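Local coordinates for EVE domain-containing protein (Pseudomonas syringae pv. tomato str. DC3000, PDB 2EVE) that is of unknown function but has the EVE fold, akin to ASCH and PUA domains, and so may bind modified nucleic acid, at residues K23-G28 against W94-I99; F37-A42 against K67-D72; I62-K67 against G100-F105. All blocks are in the same frame, centred on the assembly; numbering follows the deposited sequence.

Interaction 1 (K23-G28 against W94-I99); sequences KARWDG and WSALDI
Trp26 and Ile99 meet with CG of Trp26 anti to its backbone N (chi1 -163°) and CG1 of Ile99 between its own N and carbonyl carbon (chi1 62°); Ile99 CD1, carried on from CG1 by an extended chi2, reaches the indole. That methyl lies at the ring edge, near its plane, 3.3 Å from Trp26 CE3. Leu97 joins on the same face of the sheet, its CD1 against Trp26 CB at 3.8 Å. Strands 23-26 and 95-99, which carry these side chains, run antiparallel. Ala24 and Ile99 form one hydrogen-bonded pair, Trp26 and Leu97 the next; the bond from Trp26 N to Leu97 O is almost straight (2.7 Å, 176°). On the other face Asp98 OD1 lies beside CB of Arg25 but takes its hydrogen bond from Tyr70, and a water joins Asp98 OD2 to Lys23 NZ. Arg25 turns instead to Asp27: NE donates in the guanidinium plane to the anti lone pair of OD2 at 2.9 Å, a salt bridge within the segment. Strand 23-26 forms an edge of the mixed sheet, with strand 95-110 between it and strand 58-71; Phe47 and Phe49 meet the indole edge-to-face, and Met6 of strand 3-8 touches Trp26 and Ile99.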
loop_
_atom_site.group_PDB
_atom_site.type_symbol
_atom_site.label_atom_id
_atom_site.label_comp_id
_atom_site.label_asym_id
_atom_site.label_seq_id
_atom_site.Cartn_x
_atom_site.Cartn_y
_atom_site.Cartn_z
ATOM N N LYS A 23 -4.382 -14.008 -2.237
ATOM C CA LYS A 23 -3.032 -13.479 -2.319
ATOM C C LYS A 23 -2.873 -12.938 -3.727
ATOM O O LYS A 23 -3.504 -13.428 -4.670
ATOM C CB LYS A 23 -1.987 -14.555 -1.999
ATOM C CG LYS A 23 -1.426 -15.338 -3.164
ATOM C CD LYS A 23 -0.256 -16.194 -2.680
ATOM C CE LYS A 23 0.307 -17.078 -3.777
ATOM N NZ LYS A 23 0.983 -16.315 -4.858
ATOM N N ALA A 24 -2.053 -11.904 -3.860
ATOM C CA ALA A 24 -1.842 -11.265 -5.146
ATOM C C ALA A 24 -0.517 -10.520 -5.186
ATOM O O ALA A 24 0.175 -10.409 -4.174
ATOM C CB ALA A 24 -2.986 -10.292 -5.418
ATOM N N ARG A 25 -0.172 -10.006 -6.362
ATOM C CA ARG A 25 1.064 -9.254 -6.526
ATOM C C ARG A 25 0.792 -7.760 -6.435
ATOM O O ARG A 25 -0.143 -7.247 -7.052
ATOM C CB ARG A 25 1.711 -9.556 -7.880
ATOM C CG ARG A 25 3.034 -8.822 -8.108
ATOM C CD ARG A 25 3.631 -9.167 -9.462
ATOM N NE ARG A 25 2.817 -8.655 -10.560
ATOM C CZ ARG A 25 2.647 -9.288 -11.715
ATOM N NH1 ARG A 25 3.232 -10.463 -11.920
ATOM N NH2 ARG A 25 1.901 -8.746 -12.666
ATOM N N TRP A 26 1.610 -7.067 -5.651
ATOM C CA TRP A 26 1.495 -5.624 -5.508
ATOM C C TRP A 26 2.600 -5.083 -6.398
ATOM O O TRP A 26 3.776 -5.338 -6.154
ATOM C CB TRP A 26 1.750 -5.205 -4.061
ATOM C CG TRP A 26 1.265 -3.818 -3.746
ATOM C CD1 TRP A 26 1.922 -2.639 -3.962
ATOM C CD2 TRP A 26 -0.004 -3.475 -3.182
ATOM N NE1 TRP A 26 1.131 -1.577 -3.566
ATOM C CE2 TRP A 26 -0.056 -2.066 -3.088
ATOM C CE3 TRP A 26 -1.108 -4.224 -2.756
ATOM C CZ2 TRP A 26 -1.171 -1.392 -2.574
ATOM C CZ3 TRP A 26 -2.215 -3.555 -2.245
ATOM C CH2 TRP A 26 -2.237 -2.153 -2.163
ATOM N N ASP A 27 2.230 -4.350 -7.439
ATOM C CA ASP A 27 3.233 -3.820 -8.346
ATOM C C ASP A 27 2.927 -2.387 -8.734
ATOM O O ASP A 27 2.070 -1.751 -8.131
ATOM C CB ASP A 27 3.304 -4.695 -9.599
ATOM C CG ASP A 27 1.947 -4.909 -10.240
ATOM O OD1 ASP A 27 1.187 -3.926 -10.362
ATOM O OD2 ASP A 27 1.637 -6.056 -10.631
ATOM N N GLY A 28 3.646 -1.877 -9.729
ATOM C CA GLY A 28 3.400 -0.520 -10.186
ATOM C C GLY A 28 3.839 0.603 -9.268
ATOM O O GLY A 28 3.381 1.742 -9.423
ATOM N N TRP A 94 12.759 -1.316 -10.343
ATOM C CA TRP A 94 11.556 -1.461 -9.534
ATOM C C TRP A 94 11.319 -2.825 -8.908
ATOM O O TRP A 94 11.748 -3.853 -9.433
ATOM C CB TRP A 94 10.347 -1.057 -10.374
ATOM C CG TRP A 94 10.533 0.286 -10.996
ATOM C CD1 TRP A 94 10.643 0.568 -12.329
ATOM C CD2 TRP A 94 10.659 1.534 -10.309
ATOM N NE1 TRP A 94 10.831 1.919 -12.513
ATOM C CE2 TRP A 94 10.849 2.534 -11.288
ATOM C CE3 TRP A 94 10.638 1.904 -8.956
ATOM C CZ2 TRP A 94 11.009 3.884 -10.959
ATOM C CZ3 TRP A 94 10.798 3.250 -8.627
ATOM C CH2 TRP A 94 10.984 4.222 -9.628
ATOM N N SER A 95 10.608 -2.816 -7.786
ATOM C CA SER A 95 10.306 -4.036 -7.047
ATOM C C SER A 95 8.830 -4.195 -6.731
ATOM O O SER A 95 8.130 -3.225 -6.444
ATOM C CB SER A 95 11.086 -4.053 -5.728
ATOM O OG SER A 95 12.480 -3.957 -5.950
ATOM N N ALA A 96 8.369 -5.439 -6.784
ATOM C CA ALA A 96 6.994 -5.773 -6.462
ATOM C C ALA A 96 7.096 -6.789 -5.338
ATOM O O ALA A 96 8.194 -7.190 -4.952
ATOM C CB ALA A 96 6.307 -6.403 -7.667
ATOM N N LEU A 97 5.958 -7.193 -4.795
ATOM C CA LEU A 97 5.961 -8.204 -3.754
ATOM C C LEU A 97 4.584 -8.830 -3.702
ATOM O O LEU A 97 3.647 -8.319 -4.306
ATOM C CB LEU A 97 6.363 -7.600 -2.400
ATOM C CG LEU A 97 5.707 -6.322 -1.869
ATOM C CD1 LEU A 97 4.245 -6.568 -1.543
ATOM C CD2 LEU A 97 6.466 -5.881 -0.625
ATOM N N ASP A 98 4.466 -9.959 -3.016
ATOM C CA ASP A 98 3.175 -10.616 -2.920
ATOM C C ASP A 98 2.542 -10.325 -1.572
ATOM O O ASP A 98 3.216 -10.341 -0.540
ATOM C CB ASP A 98 3.313 -12.130 -3.099
ATOM C CG ASP A 98 3.882 -12.513 -4.451
ATOM O OD1 ASP A 98 3.647 -11.783 -5.439
ATOM O OD2 ASP A 98 4.557 -13.561 -4.524
ATOM N N ILE A 99 1.240 -10.057 -1.593
ATOM C CA ILE A 99 0.498 -9.758 -0.378
ATOM C C ILE A 99 -0.675 -10.713 -0.192
ATOM O O ILE A 99 -1.108 -11.379 -1.132
ATOM C CB ILE A 99 -0.067 -8.328 -0.398
ATOM C CG1 ILE A 99 -1.060 -8.176 -1.555
ATOM C CG2 ILE A 99 1.070 -7.321 -0.536
ATOM C CD1 ILE A 99 -2.081 -7.089 -1.341
HETATM O O HOH W 1 3.763 -15.869 -3.381
#

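Interaction 2 (F37-A42 against K67-D72); sequences FLRTMA and KTAYPD
Ala69 points its methyl at the C-terminal part of helix 32-40, where Leu38 and Arg39 receive it. Leu38 CD2 comes within 3.8 Å of Ala69 CB; the leucine side chain starts with CG anti to the backbone N (chi1 -177°), and its end bends nearer to strand 68-71 than its root does. Arg39 offers its backbone CA, 3.9 Å from Ala69 CB, and the first part of its chain, with CG at 4.1 Å from the same methyl. Beyond CG the arginine is extended to NE, which is hydrogen-bonded to Ser95 of strand 95-110. Thr68 makes the second patch with its methyl branch: CG2 rests 3.7 Å from Met41 O and 4.0 Å from Ala42 CA, against the backbone that follows the helical turn. Met41, a selenomethionine, turns its far end away from 67-72 and packs on Trp4 and Met6 of strand 3-8. Between the two patches sits a water that donates to both Leu38 O and Met41 O, each at 2.8 Å, and accepts from Ala69 N at 3.0 Å. Small methyls thus carry the direct touching, and the polar link is made through this water. It bridges the carbonyls of Leu38 and Met41 to Ala69 N, so 37-42 and 67-72 are joined through the water, with no direct hydrogen bond between the two segments.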
loop_
_atom_site.group_PDB
_atom_site.type_symbol
_atom_site.label_atom_id
_atom_site.label_comp_id
_atom_site.label_asym_id
_atom_site.label_seq_id
_atom_site.Cartn_x
_atom_site.Cartn_y
_atom_site.Cartn_z
ATOM N N PHE A 37 10.970 1.684 0.805
ATOM C CA PHE A 37 10.228 1.186 1.958
ATOM C C PHE A 37 9.709 -0.216 1.634
ATOM O O PHE A 37 9.816 -1.136 2.444
ATOM C CB PHE A 37 9.045 2.097 2.297
ATOM C CG PHE A 37 9.411 3.276 3.154
ATOM C CD1 PHE A 37 10.095 3.093 4.352
ATOM C CD2 PHE A 37 9.054 4.564 2.777
ATOM C CE1 PHE A 37 10.421 4.180 5.167
ATOM C CE2 PHE A 37 9.375 5.662 3.585
ATOM C CZ PHE A 37 10.059 5.467 4.779
ATOM N N LEU A 38 9.152 -0.379 0.437
ATOM C CA LEU A 38 8.616 -1.670 0.022
ATOM C C LEU A 38 9.670 -2.771 0.134
ATOM O O LEU A 38 9.375 -3.882 0.571
ATOM C CB LEU A 38 8.081 -1.572 -1.413
ATOM C CG LEU A 38 7.409 -2.806 -2.024
ATOM C CD1 LEU A 38 6.332 -2.360 -3.001
ATOM C CD2 LEU A 38 8.441 -3.680 -2.714
ATOM N N ARG A 39 10.903 -2.452 -0.243
ATOM C CA ARG A 39 11.991 -3.423 -0.182
ATOM C C ARG A 39 12.363 -3.833 1.244
ATOM O O ARG A 39 12.979 -4.878 1.441
ATOM C CB ARG A 39 13.225 -2.870 -0.899
ATOM C CG ARG A 39 13.092 -2.852 -2.413
ATOM C CD ARG A 39 14.302 -2.196 -3.052
ATOM N NE ARG A 39 14.338 -2.421 -4.494
ATOM C CZ ARG A 39 15.314 -1.989 -5.285
ATOM N NH1 ARG A 39 16.334 -1.300 -4.778
ATOM N NH2 ARG A 39 15.284 -2.265 -6.584
ATOM N N THR A 40 12.005 -3.022 2.237
ATOM C CA THR A 40 12.332 -3.372 3.615
ATOM C C THR A 40 11.212 -4.136 4.319
ATOM O O THR A 40 11.370 -4.566 5.467
ATOM C CB THR A 40 12.713 -2.132 4.471
ATOM O OG1 THR A 40 11.592 -1.242 4.601
ATOM C CG2 THR A 40 13.886 -1.395 3.836
HETATM N N MSE A 41 10.083 -4.313 3.638
HETATM C CA MSE A 41 8.969 -5.058 4.216
HETATM C C MSE A 41 9.380 -6.520 4.345
HETATM O O MSE A 41 10.107 -7.044 3.500
HETATM C CB MSE A 41 7.728 -4.929 3.331
HETATM C CG MSE A 41 7.188 -3.515 3.275
HETATM SE SE MSE A 41 5.707 -3.336 2.058
HETATM C CE MSE A 41 4.244 -3.429 3.313
ATOM N N ALA A 42 8.921 -7.171 5.406
ATOM C CA ALA A 42 9.260 -8.569 5.647
ATOM C C ALA A 42 8.016 -9.443 5.678
ATOM O O ALA A 42 6.908 -8.951 5.888
ATOM C CB ALA A 42 10.006 -8.698 6.963
ATOM N N LYS A 67 5.348 -12.577 0.389
ATOM C CA LYS A 67 6.626 -12.785 -0.289
ATOM C C LYS A 67 7.331 -11.435 -0.400
ATOM O O LYS A 67 6.744 -10.467 -0.879
ATOM C CB LYS A 67 6.403 -13.382 -1.677
ATOM C CG LYS A 67 7.678 -13.744 -2.409
ATOM C CD LYS A 67 7.335 -14.465 -3.700
ATOM C CE LYS A 67 8.567 -14.880 -4.466
ATOM N NZ LYS A 67 8.178 -15.649 -5.678
ATOM N N THR A 68 8.582 -11.372 0.046
ATOM C CA THR A 68 9.330 -10.124 0.010
ATOM C C THR A 68 9.661 -9.670 -1.408
ATOM O O THR A 68 9.515 -10.421 -2.378
ATOM C CB THR A 68 10.635 -10.204 0.850
ATOM O OG1 THR A 68 11.488 -11.233 0.335
ATOM C CG2 THR A 68 10.309 -10.499 2.317
ATOM N N ALA A 69 10.112 -8.426 -1.507
ATOM C CA ALA A 69 10.429 -7.778 -2.776
ATOM C C ALA A 69 11.249 -8.528 -3.815
ATOM O O ALA A 69 12.254 -9.167 -3.512
ATOM C CB ALA A 69 11.083 -6.436 -2.496
ATOM N N TYR A 70 10.804 -8.415 -5.059
ATOM C CA TYR A 70 11.486 -9.023 -6.185
ATOM C C TYR A 70 11.299 -8.096 -7.383
ATOM O O TYR A 70 10.413 -7.244 -7.376
ATOM C CB TYR A 70 10.922 -10.425 -6.451
ATOM C CG TYR A 70 9.431 -10.494 -6.687
ATOM C CD1 TYR A 70 8.905 -10.313 -7.961
ATOM C CD2 TYR A 70 8.553 -10.791 -5.646
ATOM C CE1 TYR A 70 7.544 -10.433 -8.201
ATOM C CE2 TYR A 70 7.182 -10.912 -5.874
ATOM C CZ TYR A 70 6.686 -10.735 -7.156
ATOM O OH TYR A 70 5.345 -10.888 -7.412
ATOM N N PRO A 71 12.143 -8.230 -8.417
ATOM C CA PRO A 71 12.018 -7.364 -9.597
ATOM C C PRO A 71 10.594 -7.335 -10.142
ATOM O O PRO A 71 9.999 -8.379 -10.404
ATOM C CB PRO A 71 13.021 -7.973 -10.572
ATOM C CG PRO A 71 14.090 -8.488 -9.646
ATOM C CD PRO A 71 13.279 -9.156 -8.563
ATOM N N ASP A 72 10.061 -6.126 -10.301
ATOM C CA ASP A 72 8.698 -5.913 -10.780
ATOM C C ASP A 72 8.543 -6.271 -12.254
ATOM O O ASP A 72 9.024 -5.556 -13.127
ATOM C CB ASP A 72 8.303 -4.450 -10.551
ATOM C CG ASP A 72 6.836 -4.192 -10.818
ATOM O OD1 ASP A 72 6.373 -3.072 -10.512
ATOM O OD2 ASP A 72 6.147 -5.100 -11.335
HETATM O O HOH W 2 10.252 -6.537 0.774
#

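Interaction 3 (I62-K67 against G100-F105); sequences IGKIVK and GFVDIF
A classic beta bulge lies in the antiparallel pairing of strands 62-65 and 100-105: Val102 and Asp103 both face Ile62. The carbonyl oxygen of Ile62 is gripped twice, by Val102 N and by Asp103 N, each at 3.1 Å and from the same face of its plane; the Val102 bond is the more bent (137° at the hydrogen, against 167°). Ile62 N returns a bond to Asp103 O, and Lys64 and Gly100 form a hydrogen-bonded pair beyond the bulge. Val102 is turned toward the opposite strand. With its CG1 anti to the backbone N (chi1 174°), that methyl lies beside Ile62 CG2, while Val102 CG2 reaches Lys64 CB at 3.6 Å. Farther along, CG1 of Ile62 approaches Phe105 CE1 obliquely at 4.0 Å. Val66 CG1 packs over the backbone of Gly100, 3.9 Å from Gly100 CA. A water links Lys64 NZ to Phe101 O. Within strand 100-105, Asp103 N sits 3.7 Å above the Phe101 ring, over its centre, and Asp103 OD2 makes a salt bridge with Arg149 of helix 139-149. The extra residue in one strand marks the classic bulge, here set within the mixed sheet of the PUA-related EVE fold.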
loop_
_atom_site.group_PDB
_atom_site.type_symbol
_atom_site.label_atom_id
_atom_site.label_comp_id
_atom_site.label_asym_id
_atom_site.label_seq_id
_atom_site.Cartn_x
_atom_site.Cartn_y
_atom_site.Cartn_z
ATOM N N ILE A 62 -6.998 -4.417 5.769
ATOM C CA ILE A 62 -5.658 -4.826 6.160
ATOM C C ILE A 62 -5.154 -5.984 5.305
ATOM O O ILE A 62 -5.914 -6.884 4.944
ATOM C CB ILE A 62 -5.648 -5.274 7.636
ATOM C CG1 ILE A 62 -6.148 -4.131 8.520
ATOM C CG2 ILE A 62 -4.250 -5.707 8.047
ATOM C CD1 ILE A 62 -6.325 -4.529 9.980
ATOM N N GLY A 63 -3.864 -5.949 4.983
ATOM C CA GLY A 63 -3.249 -7.009 4.204
ATOM C C GLY A 63 -1.960 -7.420 4.891
ATOM O O GLY A 63 -1.565 -6.799 5.875
ATOM N N LYS A 64 -1.307 -8.464 4.394
ATOM C CA LYS A 64 -0.051 -8.915 4.982
ATOM C C LYS A 64 0.933 -9.251 3.873
ATOM O O LYS A 64 0.539 -9.511 2.736
ATOM C CB LYS A 64 -0.277 -10.149 5.867
ATOM C CG LYS A 64 -0.726 -11.389 5.111
ATOM C CD LYS A 64 -1.041 -12.523 6.077
ATOM C CE LYS A 64 -1.495 -13.770 5.338
ATOM N NZ LYS A 64 -1.866 -14.857 6.283
ATOM N N ILE A 65 2.217 -9.239 4.202
ATOM C CA ILE A 65 3.235 -9.548 3.210
ATOM C C ILE A 65 3.499 -11.049 3.199
ATOM O O ILE A 65 3.841 -11.633 4.223
ATOM C CB ILE A 65 4.543 -8.801 3.524
ATOM C CG1 ILE A 65 4.269 -7.292 3.608
ATOM C CG2 ILE A 65 5.598 -9.126 2.476
ATOM C CD1 ILE A 65 3.543 -6.712 2.399
ATOM N N VAL A 66 3.334 -11.677 2.040
ATOM C CA VAL A 66 3.559 -13.114 1.945
ATOM C C VAL A 66 4.880 -13.455 1.269
ATOM O O VAL A 66 5.467 -14.502 1.541
ATOM C CB VAL A 66 2.390 -13.812 1.219
ATOM C CG1 VAL A 66 1.087 -13.505 1.940
ATOM C CG2 VAL A 66 2.320 -13.360 -0.218
ATOM N N LYS A 67 5.348 -12.577 0.389
ATOM C CA LYS A 67 6.626 -12.785 -0.289
ATOM C C LYS A 67 7.331 -11.435 -0.400
ATOM O O LYS A 67 6.744 -10.467 -0.879
ATOM C CB LYS A 67 6.403 -13.382 -1.677
ATOM C CG LYS A 67 7.678 -13.744 -2.409
ATOM C CD LYS A 67 7.335 -14.465 -3.700
ATOM C CE LYS A 67 8.567 -14.880 -4.466
ATOM N NZ LYS A 67 8.178 -15.649 -5.678
ATOM N N GLY A 100 -1.183 -10.767 1.033
ATOM C CA GLY A 100 -2.309 -11.630 1.332
ATOM C C GLY A 100 -3.400 -10.893 2.087
ATOM O O GLY A 100 -3.143 -9.874 2.732
ATOM N N PHE A 101 -4.622 -11.408 2.013
ATOM C CA PHE A 101 -5.747 -10.777 2.691
ATOM C C PHE A 101 -5.744 -11.014 4.194
ATOM O O PHE A 101 -5.410 -12.103 4.665
ATOM C CB PHE A 101 -7.072 -11.286 2.107
ATOM C CG PHE A 101 -8.293 -10.707 2.769
ATOM C CD1 PHE A 101 -9.023 -11.450 3.693
ATOM C CD2 PHE A 101 -8.711 -9.416 2.467
ATOM C CE1 PHE A 101 -10.158 -10.913 4.310
ATOM C CE2 PHE A 101 -9.842 -8.867 3.074
ATOM C CZ PHE A 101 -10.567 -9.619 3.998
ATOM N N VAL A 102 -6.092 -9.975 4.945
ATOM C CA VAL A 102 -6.178 -10.085 6.393
ATOM C C VAL A 102 -7.574 -9.671 6.855
ATOM O O VAL A 102 -8.253 -10.438 7.533
ATOM C CB VAL A 102 -5.107 -9.220 7.112
ATOM C CG1 VAL A 102 -5.344 -9.252 8.620
ATOM C CG2 VAL A 102 -3.713 -9.752 6.804
ATOM N N ASP A 103 -8.018 -8.475 6.480
ATOM C CA ASP A 103 -9.342 -8.029 6.900
ATOM C C ASP A 103 -9.896 -6.912 6.027
ATOM O O ASP A 103 -9.151 -6.183 5.371
ATOM C CB ASP A 103 -9.285 -7.583 8.371
ATOM C CG ASP A 103 -10.663 -7.434 9.000
ATOM O OD1 ASP A 103 -11.609 -8.121 8.559
ATOM O OD2 ASP A 103 -10.794 -6.641 9.957
ATOM N N ILE A 104 -11.219 -6.800 6.000
ATOM C CA ILE A 104 -11.873 -5.759 5.226
ATOM C C ILE A 104 -12.805 -5.011 6.172
ATOM O O ILE A 104 -13.543 -5.621 6.947
ATOM C CB ILE A 104 -12.662 -6.350 4.031
ATOM C CG1 ILE A 104 -13.347 -5.225 3.257
ATOM C CG2 ILE A 104 -13.653 -7.399 4.519
ATOM C CD1 ILE A 104 -14.024 -5.679 1.984
ATOM N N PHE A 105 -12.740 -3.686 6.128
ATOM C CA PHE A 105 -13.560 -2.852 6.995
ATOM C C PHE A 105 -14.975 -2.683 6.452
ATOM O O PHE A 105 -15.181 -2.576 5.243
ATOM C CB PHE A 105 -12.920 -1.466 7.161
ATOM C CG PHE A 105 -11.571 -1.479 7.845
ATOM C CD1 PHE A 105 -11.051 -2.644 8.401
ATOM C CD2 PHE A 105 -10.829 -0.305 7.946
ATOM C CE1 PHE A 105 -9.814 -2.637 9.054
ATOM C CE2 PHE A 105 -9.594 -0.288 8.596
ATOM C CZ PHE A 105 -9.086 -1.455 9.150
HETATM O O HOH W 3 -4.580 -13.767 6.900
#

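Strand 95-110 ties the set together: interaction 1 uses its start, interaction 3 its continuation, and their centres lie about 12 Å apart. Between them Asp98 bonds to the bulge at 66-67, with Asp98 O accepting from Val66 N at 2.9 Å. Strand 58-71 runs through interactions 2 and 3, which share Lys67, where the chain turns a corner. Interactions 1 and 2 are closest, about 8 Å between centres, and meet through Ala96 N and Tyr70 O, 2.8 Å apart and probably hydrogen-bonded. The bound tris-hydroxymethyl-methyl-ammonium, in a pocket that includes Lys7, Tyr50, Ser52, Ser53 and Leu111, is about 10 Å from the Trp26 side chain of interaction 1.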